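Local coordinates for HD domain-containing protein (Aquifex aeolicus, PDB 2HEK), which is of uncertain physiological function but belongs to the HD-domain family, binds zinc and GDP, and is possibly a dGTPase, at the interface of chains A and B. Numbering follows the deposited sequence. Chains: chain A/B, Hypothetical protein.

Contacts 1 and 2 are two patches of one two-fold symmetric interface between identical chains, with the centres of their C-alpha atoms about 18 Å apart. They share no residue. Contact 1 is the smaller, uniting short 3-10 helices and the end of helix 271-278; in contact 2 helix 160-173 of one chain meets its counterpart near the symmetry axis. The 3-10 helix 40-42 serves contact 1 and, just after it in the partner's copy, Ser46 and Gln48 serve contact 2. Symmetry repeats both with the chains exchanged; if this interface holds in solution, contact 1 and its twin would flank the centre of a dimer.

Contact 1: the interface of chains A and B. Residues chain A 41-42, 278; chain B 33.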
loop_
_atom_site.group_PDB
_atom_site.type_symbol
_atom_site.label_atom_id
_atom_site.label_comp_id
_atom_site.label_asym_id
_atom_site.label_seq_id
_atom_site.Cartn_x
_atom_site.Cartn_y
_atom_site.Cartn_z
ATOM N N TYR A 41 -22.201 -5.062 -8.287
ATOM C CA TYR A 41 -21.572 -6.207 -7.591
ATOM C C TYR A 41 -21.789 -7.495 -8.388
ATOM O O TYR A 41 -21.109 -8.503 -8.155
ATOM C CB TYR A 41 -22.116 -6.362 -6.164
ATOM C CG TYR A 41 -23.567 -6.824 -6.136
ATOM C CD1 TYR A 41 -23.885 -8.156 -5.928
ATOM C CD2 TYR A 41 -24.611 -5.939 -6.340
ATOM C CE1 TYR A 41 -25.209 -8.596 -5.908
ATOM C CE2 TYR A 41 -25.932 -6.368 -6.331
ATOM C CZ TYR A 41 -26.217 -7.698 -6.127
ATOM O OH TYR A 41 -27.522 -8.139 -6.100
ATOM N N LEU A 42 -22.709 -7.448 -9.358
ATOM C CA LEU A 42 -22.938 -8.609 -10.227
ATOM C C LEU A 42 -21.806 -8.765 -11.254
ATOM O O LEU A 42 -21.716 -9.790 -11.937
ATOM C CB LEU A 42 -24.284 -8.489 -10.954
ATOM C CG LEU A 42 -25.510 -8.621 -10.038
ATOM C CD1 LEU A 42 -26.801 -8.422 -10.889
ATOM C CD2 LEU A 42 -25.552 -9.985 -9.300
ATOM N N PHE A 278 -30.846 -11.211 -12.590
ATOM C CA PHE A 278 -30.297 -12.086 -11.549
ATOM C C PHE A 278 -29.917 -13.501 -11.976
ATOM O O PHE A 278 -29.206 -14.194 -11.239
ATOM C CB PHE A 278 -31.245 -12.123 -10.354
ATOM C CG PHE A 278 -31.255 -10.854 -9.563
ATOM C CD1 PHE A 278 -32.419 -10.122 -9.423
ATOM C CD2 PHE A 278 -30.073 -10.367 -8.976
ATOM C CE1 PHE A 278 -32.434 -8.947 -8.692
ATOM C CE2 PHE A 278 -30.070 -9.196 -8.264
ATOM C CZ PHE A 278 -31.259 -8.478 -8.110
ATOM N N TYR B 33 -25.913 -13.038 -0.685
ATOM C CA TYR B 33 -26.879 -12.416 0.227
ATOM C C TYR B 33 -26.628 -12.848 1.675
ATOM O O TYR B 33 -27.488 -12.741 2.545
ATOM C CB TYR B 33 -28.309 -12.631 -0.309
ATOM C CG TYR B 33 -28.329 -12.208 -1.768
ATOM C CD1 TYR B 33 -28.352 -10.851 -2.125
ATOM C CD2 TYR B 33 -28.207 -13.150 -2.784
ATOM C CE1 TYR B 33 -28.301 -10.449 -3.504
ATOM C CE2 TYR B 33 -28.151 -12.776 -4.126
ATOM C CZ TYR B 33 -28.196 -11.430 -4.489
ATOM O OH TYR B 33 -28.116 -11.083 -5.839
#
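A:Tyr41 tucks its ring between the backbone N and the carbonyl carbon (chi1 69°), while B:Tyr33 swings its own ring beside the backbone N (chi1 -50°); these two turns bring the phenol hydroxyls together between two copies of this HD-domain protein. The hydroxyls are joined by a hydrogen bond, with A:Tyr41 OH and B:Tyr33 OH 3.0 Å apart, and the model does not decide which is the donor. The two side chains cross at about a right angle, and B:Tyr33 OH arrives at the edge of the A:Tyr41 ring, in its plane, 3.8 Å from A:Tyr41 CE1. In return, A:Tyr41 OH lies close to the hydroxyl-bearing end of the other ring, 3.6 Å from B:Tyr33 CE1.

A second aromatic ring flanks the incoming phenol. A:Phe278, the last residue of helix 271-278, points its CD2–CE2 side at the B:Tyr33 hydroxyl, with A:Phe278 CE2 3.6 Å from B:Tyr33 OH. B:Tyr33 OH therefore meets both aromatic side chains of chain A, bonded to the tyrosine and in van der Waals contact with the phenylalanine. A:Leu42 belongs to the second shell. Its CG lies 4.0 Å above the plane of the A:Tyr41 ring, toward the rim, and should help to keep that ring from tipping; its CD2 comes no closer than 4.4 Å to B:Tyr33 OH.

Most of the area hidden here belongs to B:Tyr33, whose 39 Å² exceeds what each chain A residue contributes, as expected of a single side chain projecting from the 3-10 helix 30-33 toward a wider surface. A:Leu42 also lines one GDP pocket of this protein, and B:Tyr33 directly follows Arg32, a residue of the other.

Contact 2: the interface of chains A and B. Residues chain A 7-8, 53, 168, 172; chain B 46, 48, 172.
B:Ser46 inserts into chain A among A:Pro8, A:Glu53 and A:Phe172, burying 60 Å² of its surface. Its OG is turned beside the backbone N (chi1 -69°), toward the proline, where B:Ser46 OG comes to 3.4 Å from A:Pro8 CD. The CB meets the far end of the aromatic ring, with B:Ser46 CB 3.9 Å from A:Phe172 CZ, and its carbonyl oxygen lies in plane at the edges of both A:Phe172 and B:Phe172.

A:Phe172, with 42 Å² buried, also packs on its counterpart, B:Phe172. The rings meet edge-to-face, their planes 72° apart, the CD2–CE2 side of A:Phe172 against the CD1–CE1 side of B:Phe172; the nearest atoms, A:Phe172 CD2 and B:Phe172 CE1, are 3.3 Å apart.

Around this core, A:Glu53 and B:Gln48 approach from opposite directions with carboxylate and amide almost parallel. A water joins them, 2.7 Å from A:Glu53 OE2 and 3.0 Å from B:Gln48 OE1. Behind, A:Arg168 grips A:Asp7 end-on in a salt bridge, A:Arg168 NH2 to A:Asp7 OD2 at 2.9 Å, while A:Arg168 NH1 bonds A:Asp7 OD1 from well out of the carboxylate plane; the A:Glu53 carbonyl oxygen sits over the guanidinium face.

A:Glu53 precedes the zinc ligand His54, and helix 160-173 also carries the zinc ligand Asp161, so the patch probably links the helices that carry zinc ligands to this interface, which may be the one used in solution.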
loop_
_atom_site.group_PDB
_atom_site.type_symbol
_atom_site.label_atom_id
_atom_site.label_comp_id
_atom_site.label_asym_id
_atom_site.label_seq_id
_atom_site.Cartn_x
_atom_site.Cartn_y
_atom_site.Cartn_z
ATOM N N ASP A 7 -12.853 2.998 9.101
ATOM C CA ASP A 7 -13.111 3.174 7.664
ATOM C C ASP A 7 -11.817 2.805 6.997
ATOM O O ASP A 7 -10.821 3.516 7.174
ATOM C CB ASP A 7 -13.487 4.642 7.341
ATOM C CG ASP A 7 -13.925 4.843 5.868
ATOM O OD1 ASP A 7 -13.545 4.027 4.993
ATOM O OD2 ASP A 7 -14.646 5.849 5.569
ATOM N N PRO A 8 -11.807 1.703 6.213
ATOM C CA PRO A 8 -10.540 1.254 5.594
ATOM C C PRO A 8 -9.943 2.291 4.638
ATOM O O PRO A 8 -8.741 2.225 4.351
ATOM C CB PRO A 8 -10.952 -0.004 4.812
ATOM C CG PRO A 8 -12.450 0.133 4.602
ATOM C CD PRO A 8 -12.936 0.822 5.858
ATOM N N GLU A 53 -21.651 4.272 4.449
ATOM C CA GLU A 53 -20.220 4.521 4.631
ATOM C C GLU A 53 -19.722 5.658 3.777
ATOM O O GLU A 53 -18.833 6.414 4.205
ATOM C CB GLU A 53 -19.380 3.271 4.331
ATOM C CG GLU A 53 -19.800 2.010 5.114
ATOM C CD GLU A 53 -20.806 1.149 4.353
ATOM O OE1 GLU A 53 -20.429 0.519 3.319
ATOM O OE2 GLU A 53 -21.968 1.101 4.812
ATOM N N ARG A 168 -13.437 5.240 -2.781
ATOM C CA ARG A 168 -14.120 4.101 -2.195
ATOM C C ARG A 168 -14.516 3.063 -3.285
ATOM O O ARG A 168 -14.377 1.838 -3.084
ATOM C CB ARG A 168 -15.365 4.594 -1.401
ATOM C CG ARG A 168 -16.103 3.501 -0.557
ATOM C CD ARG A 168 -17.239 4.111 0.370
ATOM N NE ARG A 168 -16.646 5.222 1.127
ATOM C CZ ARG A 168 -15.978 5.086 2.264
ATOM N NH1 ARG A 168 -15.875 3.894 2.862
ATOM N NH2 ARG A 168 -15.412 6.147 2.797
ATOM N N PHE A 172 -13.147 -0.839 -3.260
ATOM C CA PHE A 172 -14.012 -2.025 -3.169
ATOM C C PHE A 172 -14.130 -2.764 -4.496
ATOM O O PHE A 172 -14.240 -3.981 -4.501
ATOM C CB PHE A 172 -15.430 -1.666 -2.683
ATOM C CG PHE A 172 -15.503 -1.366 -1.205
ATOM C CD1 PHE A 172 -15.117 -0.125 -0.707
ATOM C CD2 PHE A 172 -15.987 -2.311 -0.315
ATOM C CE1 PHE A 172 -15.168 0.163 0.655
ATOM C CE2 PHE A 172 -16.049 -2.011 1.090
ATOM C CZ PHE A 172 -15.605 -0.770 1.549
ATOM N N SER B 46 -17.857 -0.737 7.131
ATOM C CA SER B 46 -17.447 -1.234 5.798
ATOM C C SER B 46 -17.396 -2.771 5.706
ATOM O O SER B 46 -17.056 -3.312 4.654
ATOM C CB SER B 46 -16.114 -0.630 5.406
ATOM O OG SER B 46 -16.277 0.764 5.165
ATOM N N GLN B 48 -19.000 -5.255 4.676
ATOM C CA GLN B 48 -20.134 -5.581 3.792
ATOM C C GLN B 48 -19.857 -6.766 2.871
ATOM O O GLN B 48 -20.756 -7.198 2.103
ATOM C CB GLN B 48 -20.476 -4.354 2.905
ATOM C CG GLN B 48 -20.841 -3.080 3.696
ATOM C CD GLN B 48 -22.228 -3.130 4.321
ATOM O OE1 GLN B 48 -22.492 -2.469 5.341
ATOM N NE2 GLN B 48 -23.122 -3.900 3.717
ATOM N N PHE B 172 -11.801 -5.129 4.595
ATOM C CA PHE B 172 -13.124 -4.503 4.696
ATOM C C PHE B 172 -13.415 -3.851 6.051
ATOM O O PHE B 172 -14.027 -2.806 6.106
ATOM C CB PHE B 172 -14.232 -5.494 4.346
ATOM C CG PHE B 172 -14.339 -5.769 2.870
ATOM C CD1 PHE B 172 -15.322 -5.133 2.099
ATOM C CD2 PHE B 172 -13.462 -6.657 2.252
ATOM C CE1 PHE B 172 -15.423 -5.397 0.686
ATOM C CE2 PHE B 172 -13.543 -6.942 0.870
ATOM C CZ PHE B 172 -14.484 -6.302 0.075
HETATM O O HOH W 1 -22.622 -0.063 7.129
#